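Local coordinates for tubulin-like protein CetZ2 (Haloferax volcanii, PDB 4B45), which binds GTP, probably hydrolyses it as other tubulin-family proteins do, and takes part in the control of cell shape, at residues V37-A42 / G105-G110; V52-D57 / A72-S77; G66-G71 / Q143-R148. All coordinates share one frame; numbering follows the deposited sequence.

In the fold
All three contacts lie in the GTPase domain, on one side of the chain's centre. Interactions 1 and 3 both touch the bound GTP analogue: 105-110 holds the beta phosphate and the bridge to the gamma phosphate, while G66 reaches the gamma phosphate. Their centres are about 11 Å apart, and they meet closely where G105 O lies 2.9 Å from N145 ND2. Interaction 2 stands behind interaction 1, centre to centre about 9 Å, because strands 31-38 and 50-53 are neighbours in the sheet and N38 O probably bonds to I54 N at 3.0 Å. Interactions 2 and 3, about 15 Å apart between centres, use successive portions of helix 68-85.

Interaction 1 of 3, residues V37-A42 / G105-G110; sequences VNTAKA and GGSGSG. With GSP (5'-guanosine-diphosphate-monothiophosphate), chain C.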
loop_
_atom_site.group_PDB
_atom_site.type_symbol
_atom_site.label_atom_id
_atom_site.label_comp_id
_atom_site.label_asym_id
_atom_site.label_seq_id
_atom_site.Cartn_x
_atom_site.Cartn_y
_atom_site.Cartn_z
ATOM N N VAL A 37 -12.430 -7.917 -7.376
ATOM C CA VAL A 37 -13.138 -9.153 -7.140
ATOM C C VAL A 37 -13.949 -9.004 -5.854
ATOM O O VAL A 37 -13.452 -8.477 -4.865
ATOM C CB VAL A 37 -12.158 -10.331 -6.968
ATOM C CG1 VAL A 37 -12.920 -11.656 -6.889
ATOM C CG2 VAL A 37 -11.134 -10.352 -8.104
ATOM N N ASN A 38 -15.190 -9.470 -5.866
ATOM C CA ASN A 38 -16.055 -9.370 -4.689
ATOM C C ASN A 38 -17.177 -10.383 -4.756
ATOM O O ASN A 38 -17.352 -11.052 -5.772
ATOM C CB ASN A 38 -16.657 -7.975 -4.586
ATOM C CG ASN A 38 -16.949 -7.573 -3.160
ATOM O OD1 ASN A 38 -17.175 -8.417 -2.292
ATOM N ND2 ASN A 38 -16.926 -6.273 -2.906
ATOM N N THR A 39 -17.939 -10.478 -3.671
ATOM C CA THR A 39 -19.068 -11.399 -3.566
ATOM C C THR A 39 -20.330 -10.593 -3.323
ATOM O O THR A 39 -21.422 -11.146 -3.229
ATOM C CB THR A 39 -18.887 -12.353 -2.371
ATOM O OG1 THR A 39 -18.621 -11.586 -1.183
ATOM C CG2 THR A 39 -17.720 -13.297 -2.620
ATOM N N ALA A 40 -20.158 -9.278 -3.183
ATOM C CA ALA A 40 -21.269 -8.353 -3.071
ATOM C C ALA A 40 -21.410 -7.649 -4.410
ATOM O O ALA A 40 -20.489 -6.964 -4.849
ATOM C CB ALA A 40 -21.001 -7.332 -1.944
ATOM N N LYS A 41 -22.543 -7.834 -5.078
ATOM C CA LYS A 41 -22.699 -7.288 -6.426
ATOM C C LYS A 41 -22.721 -5.758 -6.449
ATOM O O LYS A 41 -22.105 -5.135 -7.311
ATOM C CB LYS A 41 -23.936 -7.866 -7.127
ATOM C CG LYS A 41 -24.210 -7.247 -8.483
ATOM C CD LYS A 41 -25.310 -7.983 -9.248
ATOM C CE LYS A 41 -25.557 -7.321 -10.600
ATOM N NZ LYS A 41 -26.657 -7.949 -11.397
ATOM N N ALA A 42 -23.429 -5.162 -5.497
ATOM C CA ALA A 42 -23.552 -3.708 -5.409
ATOM C C ALA A 42 -22.198 -2.976 -5.319
ATOM O O ALA A 42 -22.010 -1.918 -5.928
ATOM C CB ALA A 42 -24.453 -3.327 -4.228
ATOM N N GLY A 105 -12.373 -7.477 6.879
ATOM C CA GLY A 105 -13.631 -7.894 6.284
ATOM C C GLY A 105 -13.772 -9.403 6.207
ATOM O O GLY A 105 -13.090 -10.135 6.908
ATOM N N GLY A 106 -14.692 -9.874 5.379
ATOM C CA GLY A 106 -14.867 -11.301 5.189
ATOM C C GLY A 106 -14.235 -11.717 3.876
ATOM O O GLY A 106 -13.450 -12.658 3.828
ATOM N N SER A 107 -14.558 -10.983 2.812
ATOM C CA SER A 107 -14.116 -11.331 1.468
ATOM C C SER A 107 -12.620 -11.113 1.267
ATOM O O SER A 107 -11.907 -12.018 0.831
ATOM C CB SER A 107 -14.897 -10.539 0.420
ATOM O OG SER A 107 -16.200 -11.066 0.263
ATOM N N GLY A 108 -12.152 -9.909 1.573
ATOM C CA GLY A 108 -10.747 -9.590 1.420
ATOM C C GLY A 108 -9.948 -10.449 2.368
ATOM O O GLY A 108 -8.999 -11.115 1.969
ATOM N N SER A 109 -10.358 -10.440 3.628
ATOM C CA SER A 109 -9.694 -11.209 4.669
ATOM C C SER A 109 -9.511 -12.668 4.261
ATOM O O SER A 109 -8.408 -13.210 4.339
ATOM C CB SER A 109 -10.516 -11.121 5.949
ATOM O OG SER A 109 -10.094 -12.054 6.920
ATOM N N GLY A 110 -10.596 -13.294 3.814
ATOM C CA GLY A 110 -10.561 -14.691 3.424
ATOM C C GLY A 110 -9.881 -14.913 2.089
ATOM O O GLY A 110 -8.983 -15.743 1.974
HETATM P PG GSP C . -17.752 -8.033 4.443
HETATM O O3B GSP C . -16.636 -8.285 3.319
HETATM S S1G GSP C . -17.062 -7.318 6.258
HETATM O O2G GSP C . -18.841 -7.060 3.903
HETATM O O3G GSP C . -18.283 -9.382 4.721
HETATM P PB GSP C . -15.541 -7.250 2.789
HETATM O O1B GSP C . -15.901 -6.605 1.473
HETATM O O2B GSP C . -14.247 -8.026 2.585
HETATM P PA GSP C . -14.553 -4.745 3.580
HETATM O O1A GSP C . -15.476 -3.556 3.580
HETATM O O2A GSP C . -13.743 -4.705 2.310
HETATM O O3A GSP C . -15.314 -6.094 3.829
HETATM O "O5'" GSP C . -13.504 -4.643 4.721
HETATM C "C5'" GSP C . -13.777 -4.069 5.955
HETATM C "C4'" GSP C . -12.613 -3.366 6.512
HETATM O "O4'" GSP C . -12.089 -2.473 5.574
HETATM C "C3'" GSP C . -12.960 -2.554 7.694
HETATM O "O3'" GSP C . -11.825 -2.499 8.469
HETATM C "C2'" GSP C . -13.250 -1.228 7.158
HETATM O "O2'" GSP C . -12.943 -0.265 8.108
HETATM C "C1'" GSP C . -12.316 -1.124 6.054
HETATM N N9 GSP C . -12.756 -0.343 4.916
HETATM C C8 GSP C . -13.943 -0.418 4.304
HETATM N N7 GSP C . -13.953 0.427 3.255
HETATM C C5 GSP C . -12.735 1.046 3.192
HETATM C C6 GSP C . -12.181 2.006 2.301
HETATM O O6 GSP C . -12.906 2.524 1.245
HETATM N N1 GSP C . -10.913 2.429 2.522
HETATM C C2 GSP C . -10.192 1.937 3.555
HETATM N N2 GSP C . -8.822 2.435 3.730
HETATM N N3 GSP C . -10.671 1.024 4.414
HETATM C C4 GSP C . -11.967 0.564 4.247
#
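T39 turns its OG1 into the space between its own backbone N and carbonyl carbon (chi1 52°), while S107 places OG beside its backbone N (chi1 -76°), and the two hydroxyls meet end to end. T39 OG1 donates to S107 OG over 2.9 Å. Small hydroxyl side chains suit this buried seam: they span a short gap, the serine oxygen accepting the threonine's proton, and the methyl CG2 of T39 lies beside the same serine oxygen.

Behind this bond N38 shapes the loop. N38 OD1 receives T39 N at 2.6 Å and, weakly, A40 N at 3.2 Å, which is consistent with holding the chain in the turn that leaves T39 facing S107. Asparagine is apt here, since a short amide can bend back to the following backbone amides.

S107 belongs to the sequence GGSGSG, part of the glycine-rich tubulin signature that wraps the phosphates. G108 N bonds almost straight to O2B of the nucleotide at 3.0 Å, with an angle of 171°, and G106 N reaches the nucleotide's O3B at 3.2 Å; S107 N adds weaker bonds to both oxygens. The bare CA of G105 lies 3.5 Å from O3A of the nucleotide, a closeness that glycine permits. The phosphates thus sit at the N-terminal end of a helix, whose dipole would be expected to steady their charge.

The contact ties the exit of strand 31-38, which lies between strands 3-8 and 50-53, to the start of helix 107-120, while T39 also touches V74 of helix 68-85.

Interaction 2 of 3, residues V52-D57 / A72-S77; sequences VLIGQD and AAVMES
I54 leans its side chain against V74, and the atoms from CB through CG1 to CD1 each meet V74 CG1. I54 CB lies 4.1 Å from V74 CG1. The next carbon, I54 CG1, comes nearer to that same methyl, V74 CG1, at 3.7 Å, because chi1 of 61° sets it between the backbone N and the carbonyl carbon. From there the chain runs on extended, with chi2 at -178°, and carries the tip forward: I54 CD1 passes V74 CG1 at 3.8 Å and ends 4.1 Å from M75 CE. One valine methyl is therefore followed by the whole length of the isoleucine, whose unbranched arm is long enough to reach a second residue.

M75 starts out away from I54, yet its thioether chain, bent at chi2 and chi3, brings the terminal methyl back to the isoleucine tip. The flexible, unbranched chain of methionine suits this return.

G55 completes the interface from the backbone. The CA of G55 sits only 3.5 Å from V74 CG1, and with phi at 82° the chain turns tightly here; glycine suits both the close approach and the conformation. It is also the N-cap residue of helix 56-59, and its amide is held by the carboxylate of D78. All four touching residues are buried, and the contact is apolar.

In the fold, the turn leaving edge strand 50-53 rests on helix 68-85. I54 reaches V82 farther along that helix and V37 on the adjoining strand 31-38, filling the layer between sheet and helix.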
loop_
_atom_site.group_PDB
_atom_site.type_symbol
_atom_site.label_atom_id
_atom_site.label_comp_id
_atom_site.label_asym_id
_atom_site.label_seq_id
_atom_site.Cartn_x
_atom_site.Cartn_y
_atom_site.Cartn_z
ATOM N N VAL A 52 -15.099 -8.593 -11.193
ATOM C CA VAL A 52 -15.435 -10.014 -11.217
ATOM C C VAL A 52 -16.257 -10.393 -9.997
ATOM O O VAL A 52 -15.798 -10.251 -8.855
ATOM C CB VAL A 52 -14.196 -10.923 -11.210
ATOM C CG1 VAL A 52 -14.636 -12.380 -11.331
ATOM C CG2 VAL A 52 -13.252 -10.552 -12.333
ATOM N N LEU A 53 -17.470 -10.882 -10.243
ATOM C CA LEU A 53 -18.337 -11.324 -9.159
ATOM C C LEU A 53 -18.157 -12.824 -8.986
ATOM O O LEU A 53 -18.245 -13.585 -9.943
ATOM C CB LEU A 53 -19.800 -10.966 -9.439
ATOM C CG LEU A 53 -20.821 -11.214 -8.317
ATOM C CD1 LEU A 53 -20.568 -10.367 -7.067
ATOM C CD2 LEU A 53 -22.251 -11.015 -8.810
ATOM N N ILE A 54 -17.878 -13.240 -7.762
ATOM C CA ILE A 54 -17.724 -14.652 -7.454
ATOM C C ILE A 54 -18.694 -15.024 -6.339
ATOM O O ILE A 54 -19.227 -14.150 -5.646
ATOM C CB ILE A 54 -16.270 -14.995 -7.016
ATOM C CG1 ILE A 54 -15.883 -14.233 -5.741
ATOM C CG2 ILE A 54 -15.279 -14.655 -8.124
ATOM C CD1 ILE A 54 -14.437 -14.499 -5.285
ATOM N N GLY A 55 -18.945 -16.324 -6.201
ATOM C CA GLY A 55 -19.680 -16.862 -5.071
ATOM C C GLY A 55 -21.192 -16.820 -5.086
ATOM O O GLY A 55 -21.804 -17.148 -4.072
ATOM N N GLN A 56 -21.797 -16.422 -6.207
ATOM C CA GLN A 56 -23.260 -16.314 -6.299
ATOM C C GLN A 56 -23.999 -17.599 -5.943
ATOM O O GLN A 56 -25.122 -17.555 -5.445
ATOM C CB GLN A 56 -23.711 -15.848 -7.685
ATOM C CG GLN A 56 -23.049 -14.561 -8.141
ATOM C CD GLN A 56 -21.827 -14.840 -8.978
ATOM O OE1 GLN A 56 -20.924 -15.560 -8.549
ATOM N NE2 GLN A 56 -21.807 -14.307 -10.195
ATOM N N ASP A 57 -23.368 -18.740 -6.193
ATOM C CA ASP A 57 -23.990 -20.022 -5.879
ATOM C C ASP A 57 -24.031 -20.267 -4.378
ATOM O O ASP A 57 -24.733 -21.155 -3.926
ATOM C CB ASP A 57 -23.233 -21.162 -6.562
ATOM C CG ASP A 57 -21.792 -21.250 -6.113
ATOM O OD1 ASP A 57 -21.108 -20.203 -6.087
ATOM O OD2 ASP A 57 -21.348 -22.368 -5.768
ATOM N N ALA A 72 -12.785 -17.267 2.174
ATOM C CA ALA A 72 -11.700 -18.085 1.653
ATOM C C ALA A 72 -12.221 -19.192 0.714
ATOM O O ALA A 72 -11.659 -19.412 -0.356
ATOM C CB ALA A 72 -10.907 -18.697 2.811
ATOM N N ALA A 73 -13.289 -19.876 1.122
ATOM C CA ALA A 73 -13.848 -21.006 0.359
ATOM C C ALA A 73 -14.324 -20.575 -1.023
ATOM O O ALA A 73 -14.127 -21.279 -2.016
ATOM C CB ALA A 73 -14.998 -21.646 1.123
ATOM N N VAL A 74 -14.946 -19.405 -1.086
ATOM C CA VAL A 74 -15.465 -18.899 -2.350
ATOM C C VAL A 74 -14.321 -18.552 -3.306
ATOM O O VAL A 74 -14.397 -18.810 -4.510
ATOM C CB VAL A 74 -16.382 -17.691 -2.112
ATOM C CG1 VAL A 74 -16.643 -16.957 -3.402
ATOM C CG2 VAL A 74 -17.678 -18.155 -1.483
ATOM N N MET A 75 -13.247 -17.983 -2.773
ATOM C CA MET A 75 -12.080 -17.693 -3.595
ATOM C C MET A 75 -11.395 -18.988 -4.053
ATOM O O MET A 75 -10.822 -19.043 -5.138
ATOM C CB MET A 75 -11.095 -16.787 -2.838
ATOM C CG MET A 75 -9.871 -16.371 -3.647
ATOM S SD MET A 75 -10.310 -15.226 -4.965
ATOM C CE MET A 75 -10.613 -13.728 -4.009
ATOM N N GLU A 76 -11.439 -20.026 -3.225
ATOM C CA GLU A 76 -10.887 -21.320 -3.630
ATOM C C GLU A 76 -11.647 -21.880 -4.833
ATOM O O GLU A 76 -11.041 -22.282 -5.837
ATOM C CB GLU A 76 -10.968 -22.340 -2.484
ATOM C CG GLU A 76 -10.160 -22.010 -1.241
ATOM C CD GLU A 76 -8.681 -22.338 -1.382
ATOM O OE1 GLU A 76 -8.207 -22.517 -2.524
ATOM O OE2 GLU A 76 -7.992 -22.423 -0.341
ATOM N N SER A 77 -12.976 -21.907 -4.716
ATOM C CA SER A 77 -13.846 -22.507 -5.727
ATOM C C SER A 77 -13.822 -21.730 -7.030
ATOM O O SER A 77 -13.960 -22.307 -8.103
ATOM C CB SER A 77 -15.290 -22.548 -5.228
ATOM O OG SER A 77 -15.354 -23.083 -3.924
#

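Interaction 3 of 3, residues G66-G71 / Q143-R148; sequences GDNELG and QVNAGR. With GSP (5'-guanosine-diphosphate-monothiophosphate), chain C.
The loop that reaches the nucleotide's gamma phosphate in tubulin-like GTPases, here carrying G66 just before helix 68-85, is fastened to helix 140-156 by N145. N145 ND2 donates to G66 O over 2.9 Å in a nearly straight bond of 166°. The acceptor lies close to the plane of the asparagine amide, whereas the donor approaches from above the carbonyl plane of G66. The same ND2 also bonds to G104 O, so this amide nitrogen bridges two phosphate-binding loops, a task that asparagine, with two N-H groups, fits well. A chi1 of -78° places its CG beside the backbone N and directs the amide across the gap.

On the nucleotide side, G66 N donates to O3G of the gamma phosphate at 2.6 Å, making this glycine the link between ligand and helix; its phi of 84° is easily adopted by a residue without a side chain. Next comes the start of helix 68-85, where D67 is the N-cap and D67 OD1 takes L70 N at 3.1 Å from above the carboxylate plane.

N68, in the first turn of that helix, slides past N145 in the opposite direction. The nearest approach is by the apolar stem, N68 CB meeting N145 OD1 at 3.2 Å. Farther out, E69 OE2 and R148 NH1 attract only at long range, 4.6 Å apart, and R148 also touches I336 of helix 323-340.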
loop_
_atom_site.group_PDB
_atom_site.type_symbol
_atom_site.label_atom_id
_atom_site.label_comp_id
_atom_site.label_asym_id
_atom_site.label_seq_id
_atom_site.Cartn_x
_atom_site.Cartn_y
_atom_site.Cartn_z
ATOM N N GLY A 66 -18.663 -10.785 6.836
ATOM C CA GLY A 66 -17.585 -10.797 7.811
ATOM C C GLY A 66 -17.151 -12.203 8.142
ATOM O O GLY A 66 -16.359 -12.406 9.051
ATOM N N ASP A 67 -17.676 -13.175 7.401
ATOM C CA ASP A 67 -17.305 -14.575 7.578
ATOM C C ASP A 67 -16.043 -14.856 6.758
ATOM O O ASP A 67 -16.104 -15.065 5.538
ATOM C CB ASP A 67 -18.451 -15.478 7.112
ATOM C CG ASP A 67 -18.277 -16.938 7.531
ATOM O OD1 ASP A 67 -17.129 -17.429 7.609
ATOM O OD2 ASP A 67 -19.309 -17.601 7.778
ATOM N N ASN A 68 -14.908 -14.844 7.448
ATOM C CA ASN A 68 -13.593 -15.072 6.867
ATOM C C ASN A 68 -13.465 -16.434 6.164
ATOM O O ASN A 68 -12.885 -16.533 5.088
ATOM C CB ASN A 68 -12.543 -14.960 7.987
ATOM C CG ASN A 68 -11.118 -14.947 7.470
ATOM O OD1 ASN A 68 -10.709 -15.807 6.689
ATOM N ND2 ASN A 68 -10.342 -13.970 7.920
ATOM N N GLU A 69 -13.994 -17.481 6.779
ATOM C CA GLU A 69 -13.848 -18.824 6.236
ATOM C C GLU A 69 -14.709 -19.041 4.987
ATOM O O GLU A 69 -14.346 -19.799 4.090
ATOM C CB GLU A 69 -14.148 -19.862 7.317
ATOM C CG GLU A 69 -13.225 -19.730 8.524
ATOM C CD GLU A 69 -13.565 -20.691 9.650
ATOM O OE1 GLU A 69 -14.563 -21.438 9.524
ATOM O OE2 GLU A 69 -12.836 -20.695 10.667
ATOM N N LEU A 70 -15.843 -18.360 4.928
ATOM C CA LEU A 70 -16.663 -18.357 3.724
ATOM C C LEU A 70 -15.980 -17.540 2.627
ATOM O O LEU A 70 -16.052 -17.893 1.448
ATOM C CB LEU A 70 -18.056 -17.796 4.025
ATOM C CG LEU A 70 -19.099 -17.871 2.911
ATOM C CD1 LEU A 70 -19.168 -19.279 2.318
ATOM C CD2 LEU A 70 -20.457 -17.450 3.456
ATOM N N GLY A 71 -15.310 -16.458 3.024
ATOM C CA GLY A 71 -14.557 -15.630 2.089
ATOM C C GLY A 71 -13.428 -16.389 1.414
ATOM O O GLY A 71 -13.126 -16.181 0.234
ATOM N N GLN A 143 -11.145 -7.410 14.138
ATOM C CA GLN A 143 -9.788 -7.542 14.660
ATOM C C GLN A 143 -9.296 -8.979 14.457
ATOM O O GLN A 143 -8.167 -9.202 14.017
ATOM C CB GLN A 143 -9.730 -7.154 16.143
ATOM C CG GLN A 143 -10.272 -5.760 16.471
ATOM C CD GLN A 143 -9.437 -4.620 15.895
ATOM O OE1 GLN A 143 -8.314 -4.825 15.415
ATOM N NE2 GLN A 143 -9.993 -3.406 15.931
ATOM N N VAL A 144 -10.160 -9.944 14.767
ATOM C CA VAL A 144 -9.867 -11.369 14.580
ATOM C C VAL A 144 -9.654 -11.749 13.103
ATOM O O VAL A 144 -8.672 -12.407 12.767
ATOM C CB VAL A 144 -10.962 -12.258 15.220
ATOM C CG1 VAL A 144 -10.868 -13.713 14.737
ATOM C CG2 VAL A 144 -10.869 -12.194 16.729
ATOM N N ASN A 145 -10.557 -11.320 12.225
ATOM C CA ASN A 145 -10.362 -11.511 10.786
ATOM C C ASN A 145 -9.005 -10.972 10.304
ATOM O O ASN A 145 -8.289 -11.621 9.532
ATOM C CB ASN A 145 -11.490 -10.832 9.993
ATOM C CG ASN A 145 -12.786 -11.637 9.998
ATOM O OD1 ASN A 145 -12.806 -12.802 10.379
ATOM N ND2 ASN A 145 -13.871 -11.010 9.566
ATOM N N ALA A 146 -8.657 -9.774 10.754
ATOM C CA ALA A 146 -7.419 -9.140 10.332
ATOM C C ALA A 146 -6.211 -9.836 10.924
ATOM O O ALA A 146 -5.180 -9.956 10.265
ATOM C CB ALA A 146 -7.417 -7.660 10.698
ATOM N N GLY A 147 -6.341 -10.300 12.163
ATOM C CA GLY A 147 -5.253 -10.993 12.830
ATOM C C GLY A 147 -4.834 -12.220 12.049
ATOM O O GLY A 147 -3.668 -12.378 11.690
ATOM N N ARG A 148 -5.803 -13.084 11.773
ATOM C CA ARG A 148 -5.573 -14.295 10.998
ATOM C C ARG A 148 -5.116 -13.993 9.572
ATOM O O ARG A 148 -4.180 -14.611 9.060
ATOM C CB ARG A 148 -6.863 -15.123 10.955
ATOM C CG ARG A 148 -7.224 -15.731 12.289
ATOM C CD ARG A 148 -8.657 -16.241 12.315
ATOM N NE ARG A 148 -8.912 -16.998 13.538
ATOM C CZ ARG A 148 -10.104 -17.456 13.912
ATOM N NH1 ARG A 148 -11.179 -17.232 13.163
ATOM N NH2 ARG A 148 -10.217 -18.140 15.041
HETATM P PG GSP C . -17.752 -8.033 4.443
HETATM O O3B GSP C . -16.636 -8.285 3.319
HETATM S S1G GSP C . -17.062 -7.318 6.258
HETATM O O2G GSP C . -18.841 -7.060 3.903
HETATM O O3G GSP C . -18.283 -9.382 4.721
HETATM P PB GSP C . -15.541 -7.250 2.789
HETATM O O1B GSP C . -15.901 -6.605 1.473
HETATM O O2B GSP C . -14.247 -8.026 2.585
HETATM P PA GSP C . -14.553 -4.745 3.580
HETATM O O1A GSP C . -15.476 -3.556 3.580
HETATM O O2A GSP C . -13.743 -4.705 2.310
HETATM O O3A GSP C . -15.314 -6.094 3.829
HETATM O "O5'" GSP C . -13.504 -4.643 4.721
HETATM C "C5'" GSP C . -13.777 -4.069 5.955
HETATM C "C4'" GSP C . -12.613 -3.366 6.512
HETATM O "O4'" GSP C . -12.089 -2.473 5.574
HETATM C "C3'" GSP C . -12.960 -2.554 7.694
HETATM O "O3'" GSP C . -11.825 -2.499 8.469
HETATM C "C2'" GSP C . -13.250 -1.228 7.158
HETATM O "O2'" GSP C . -12.943 -0.265 8.108
HETATM C "C1'" GSP C . -12.316 -1.124 6.054
HETATM N N9 GSP C . -12.756 -0.343 4.916
HETATM C C8 GSP C . -13.943 -0.418 4.304
HETATM N N7 GSP C . -13.953 0.427 3.255
HETATM C C5 GSP C . -12.735 1.046 3.192
HETATM C C6 GSP C . -12.181 2.006 2.301
HETATM O O6 GSP C . -12.906 2.524 1.245
HETATM N N1 GSP C . -10.913 2.429 2.522
HETATM C C2 GSP C . -10.192 1.937 3.555
HETATM N N2 GSP C . -8.822 2.435 3.730
HETATM N N3 GSP C . -10.671 1.024 4.414
HETATM C C4 GSP C . -11.967 0.564 4.247
#